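Local coordinates for hydrolase (PDB 5HOE), which removes acetyl groups from carbohydrates as an octameric acetylesterase of the GDSL (SGNH) hydrolase family, at the interface of chains A and B. Coordinates in Å, arbitrary orientation; residue numbers count along the deposited sequence, not the author numbering. Chains: chain A/B, Hydrolase.

The interface of chains A and B. Residues chain A 93, 96-97, 139-143; chain B 28, 30, 39, 41.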
ATOM      1  N   ALA A  93      -4.099  18.364 -17.919  1.00 14.68           N
ATOM      2  CA  ALA A  93      -3.635  19.582 -17.266  1.00 16.36           C
ATOM      3  C   ALA A  93      -2.438  20.160 -17.996  1.00 17.40           C
ATOM      4  O   ALA A  93      -2.248  21.382 -18.010  1.00 18.46           O
ATOM      5  CB  ALA A  93      -3.315  19.296 -15.795  1.00 18.44           C
ATOM      6  N   LEU A  96      -4.101  22.001 -21.482  1.00 16.62           N
ATOM      7  CA  LEU A  96      -5.121  23.053 -21.502  1.00 17.41           C
ATOM      8  C   LEU A  96      -4.497  24.319 -22.084  1.00 18.17           C
ATOM      9  O   LEU A  96      -3.304  24.557 -21.920  1.00 17.26           O
ATOM     10  CB  LEU A  96      -5.681  23.308 -20.108  1.00 20.08           C
ATOM     11  CG  LEU A  96      -6.584  22.233 -19.490  1.00 21.19           C
ATOM     12  CD1 LEU A  96      -7.141  22.713 -18.160  1.00 23.13           C
ATOM     13  CD2 LEU A  96      -7.738  21.834 -20.402  1.00 23.19           C
ATOM     14  N   PRO A  97      -5.292  25.135 -22.791  1.00 18.90           N
ATOM     15  CA  PRO A  97      -6.724  24.985 -23.065  1.00 19.50           C
ATOM     16  C   PRO A  97      -7.009  23.954 -24.158  1.00 18.90           C
ATOM     17  O   PRO A  97      -6.266  23.892 -25.148  1.00 20.51           O
ATOM     18  CB  PRO A  97      -7.110  26.393 -23.540  1.00 19.28           C
ATOM     19  CG  PRO A  97      -5.901  26.872 -24.242  1.00 20.12           C
ATOM     20  CD  PRO A  97      -4.768  26.393 -23.356  1.00 19.19           C
ATOM     21  N   VAL A 139      -4.353  23.111 -13.575  1.00 28.85           N
ATOM     22  CA  VAL A 139      -3.586  23.691 -12.477  1.00 29.29           C
ATOM     23  C   VAL A 139      -3.635  25.205 -12.669  1.00 29.85           C
ATOM     24  O   VAL A 139      -2.891  25.755 -13.480  1.00 29.42           O
ATOM     25  CB  VAL A 139      -2.135  23.196 -12.475  1.00 29.14           C
ATOM     26  CG1 VAL A 139      -1.367  23.809 -11.296  1.00 30.00           C
ATOM     27  CG2 VAL A 139      -2.036  21.689 -12.427  1.00 28.99           C
ATOM     28  N   GLY A 140      -4.528  25.880 -11.943  1.00 28.78           N
ATOM     29  CA  GLY A 140      -4.515  27.336 -11.856  1.00 28.44           C
ATOM     30  C   GLY A 140      -4.950  28.107 -13.092  1.00 28.15           C
ATOM     31  O   GLY A 140      -4.422  29.200 -13.339  1.00 27.90           O
ATOM     32  N   THR A 141      -5.905  27.593 -13.864  1.00 28.25           N
ATOM     33  CA  THR A 141      -6.407  28.295 -15.036  1.00 29.62           C
ATOM     34  C   THR A 141      -7.914  28.503 -14.950  1.00 28.92           C
ATOM     35  O   THR A 141      -8.603  27.845 -14.162  1.00 28.81           O
ATOM     36  CB  THR A 141      -6.114  27.536 -16.340  1.00 29.54           C
ATOM     37  OG1 THR A 141      -7.165  26.585 -16.596  1.00 29.82           O
ATOM     38  CG2 THR A 141      -4.766  26.825 -16.285  1.00 28.31           C
ATOM     39  N   PRO A 142      -8.460  29.413 -15.753  1.00 28.89           N
ATOM     40  CA  PRO A 142      -9.917  29.567 -15.845  1.00 28.08           C
ATOM     41  C   PRO A 142     -10.543  28.782 -16.986  1.00 28.39           C
ATOM     42  O   PRO A 142     -11.708  29.022 -17.300  1.00 30.12           O
ATOM     43  CB  PRO A 142     -10.039  31.066 -16.134  1.00 29.61           C
ATOM     44  CG  PRO A 142      -8.880  31.316 -17.067  1.00 29.49           C
ATOM     45  CD  PRO A 142      -7.766  30.398 -16.605  1.00 29.88           C
ATOM     46  N   TYR A 143      -9.807  27.870 -17.610  1.00 27.02           N
ATOM     47  CA  TYR A 143     -10.275  27.260 -18.842  1.00 26.08           C
ATOM     48  C   TYR A 143     -11.383  26.237 -18.563  1.00 28.13           C
ATOM     49  O   TYR A 143     -11.366  25.555 -17.536  1.00 29.95           O
ATOM     50  CB  TYR A 143      -9.107  26.574 -19.538  1.00 24.39           C
ATOM     51  CG  TYR A 143      -8.085  27.531 -20.124  1.00 24.79           C
ATOM     52  CD1 TYR A 143      -8.476  28.572 -20.966  1.00 25.25           C
ATOM     53  CD2 TYR A 143      -6.733  27.391 -19.835  1.00 23.90           C
ATOM     54  CE1 TYR A 143      -7.545  29.432 -21.521  1.00 24.42           C
ATOM     55  CE2 TYR A 143      -5.791  28.255 -20.376  1.00 23.48           C
ATOM     56  CZ  TYR A 143      -6.200  29.276 -21.213  1.00 24.10           C
ATOM     57  OH  TYR A 143      -5.263  30.117 -21.768  1.00 24.41           O
TER
ATOM     58  N   TRP B  28       5.013  25.113 -19.805  1.00 15.74           N
ATOM     59  CA  TRP B  28       3.603  25.235 -20.185  1.00 14.41           C
ATOM     60  C   TRP B  28       3.281  26.641 -20.665  1.00 14.80           C
ATOM     61  O   TRP B  28       2.532  26.822 -21.637  1.00 13.92           O
ATOM     62  CB  TRP B  28       2.709  24.867 -18.998  1.00 15.17           C
ATOM     63  CG  TRP B  28       1.206  24.960 -19.300  1.00 13.22           C
ATOM     64  CD1 TRP B  28       0.458  24.045 -19.980  1.00 14.56           C
ATOM     65  CD2 TRP B  28       0.299  26.001 -18.905  1.00 15.09           C
ATOM     66  NE1 TRP B  28      -0.843  24.450 -20.042  1.00 15.92           N
ATOM     67  CE2 TRP B  28      -0.972  25.646 -19.387  1.00 16.03           C
ATOM     68  CE3 TRP B  28       0.440  27.197 -18.194  1.00 15.71           C
ATOM     69  CZ2 TRP B  28      -2.097  26.460 -19.201  1.00 17.17           C
ATOM     70  CZ3 TRP B  28      -0.665  27.988 -17.995  1.00 15.89           C
ATOM     71  CH2 TRP B  28      -1.923  27.621 -18.498  1.00 16.58           C
ATOM     72  N   TRP B  30       2.931  29.788 -18.238  1.00 14.66           N
ATOM     73  CA  TRP B  30       2.109  30.541 -17.297  1.00 14.17           C
ATOM     74  C   TRP B  30       2.362  32.052 -17.450  1.00 15.32           C
ATOM     75  O   TRP B  30       3.487  32.522 -17.267  1.00 16.33           O
ATOM     76  CB  TRP B  30       2.458  30.061 -15.885  1.00 14.96           C
ATOM     77  CG  TRP B  30       1.746  30.741 -14.763  1.00 15.63           C
ATOM     78  CD1 TRP B  30       1.882  32.042 -14.366  1.00 16.33           C
ATOM     79  CD2 TRP B  30       0.793  30.147 -13.866  1.00 16.63           C
ATOM     80  NE1 TRP B  30       1.059  32.296 -13.290  1.00 16.22           N
ATOM     81  CE2 TRP B  30       0.391  31.148 -12.957  1.00 15.80           C
ATOM     82  CE3 TRP B  30       0.247  28.867 -13.743  1.00 17.67           C
ATOM     83  CZ2 TRP B  30      -0.539  30.914 -11.948  1.00 16.46           C
ATOM     84  CZ3 TRP B  30      -0.684  28.632 -12.737  1.00 18.82           C
ATOM     85  CH2 TRP B  30      -1.073  29.653 -11.860  1.00 19.06           C
ATOM     86  N   THR B  39      -4.630  32.048 -14.239  1.00 21.26           N
ATOM     87  CA  THR B  39      -4.054  32.769 -15.360  1.00 19.80           C
ATOM     88  C   THR B  39      -4.248  31.989 -16.654  1.00 21.27           C
ATOM     89  O   THR B  39      -4.598  30.801 -16.662  1.00 24.07           O
ATOM     90  CB  THR B  39      -2.564  33.081 -15.144  1.00 20.72           C
ATOM     91  OG1 THR B  39      -2.165  34.130 -16.038  1.00 20.72           O
ATOM     92  CG2 THR B  39      -1.711  31.852 -15.406  1.00 20.85           C
ATOM     93  N   ARG B  41      -2.682  30.891 -20.653  1.00 16.91           N
ATOM     94  CA  ARG B  41      -1.470  30.333 -21.234  1.00 17.25           C
ATOM     95  C   ARG B  41      -0.944  31.233 -22.352  1.00 16.73           C
ATOM     96  O   ARG B  41      -1.709  31.703 -23.205  1.00 17.36           O
ATOM     97  CB  ARG B  41      -1.768  28.944 -21.798  1.00 15.81           C
ATOM     98  CG  ARG B  41      -0.545  28.118 -22.139  1.00 15.36           C
ATOM     99  CD  ARG B  41      -0.941  26.768 -22.742  1.00 15.72           C
ATOM    100  NE  ARG B  41       0.209  25.887 -22.907  1.00 16.40           N
ATOM    101  CZ  ARG B  41       0.157  24.688 -23.466  1.00 16.57           C
ATOM    102  NH1 ARG B  41      -0.999  24.188 -23.889  1.00 19.93           N
ATOM    103  NH2 ARG B  41       1.258  23.977 -23.593  1.00 18.66           N
TER
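A:Tyr143 and A:Gly140 meet B:Arg41 and B:Thr39 in a patch of a two-fold symmetric homo-interface, built here mostly from loops, one of the contacts that join subunits of the octamer. The phenol oxygen OH of A:Tyr143 accepts a hydrogen bond from the backbone N of B:Arg41 at 2.9 Å, nearly straight at 169°. The two side chains cross at about a right angle, the phenol OH coming up to the arginine backbone, and A:Pro97 CB lies over the centre of one face of the tyrosine ring. At the base of the tyrosine, its backbone N donates to OG1 of A:Thr141 at 3.1 Å, which braces the loop. A second firm bond runs from B:Thr39 N to A:Gly140 O, 3.0 Å long.

With CG anti to the backbone N (chi1 -166°) and the chain extended, B:Arg41 runs across the B:Trp28 ring, CG over its centre. Its CD packs 3.9 Å from A:Pro97 CD. NE donates to B:Trp28 O at 2.8 Å. That oxygen lies at the guanidinium edge, nearly in its plane, which would limit rotation of the group. A:Leu96 O receives two weak hydrogen bonds, from B:Arg41 NH1 and B:Trp28 NE1. The far rim of B:Trp28 reaches A:Thr141, with CH2 3.7 Å from CG2. In B:Trp30, CZ3 lies near A:Val139 O and CH2 near A:Gly140 O, while B:Thr39 CG2 covers one ring face. An alanine in place of B:Arg41 would probably leave B:Trp28 O without its NE partner, cost A:Leu96 O a weak bond and open a gap beside A:Pro97. The patch joins the 28-30 and 39-41 segments of one subunit to the 96-97 and 139-143 segments of its neighbour and so supports the oligomer.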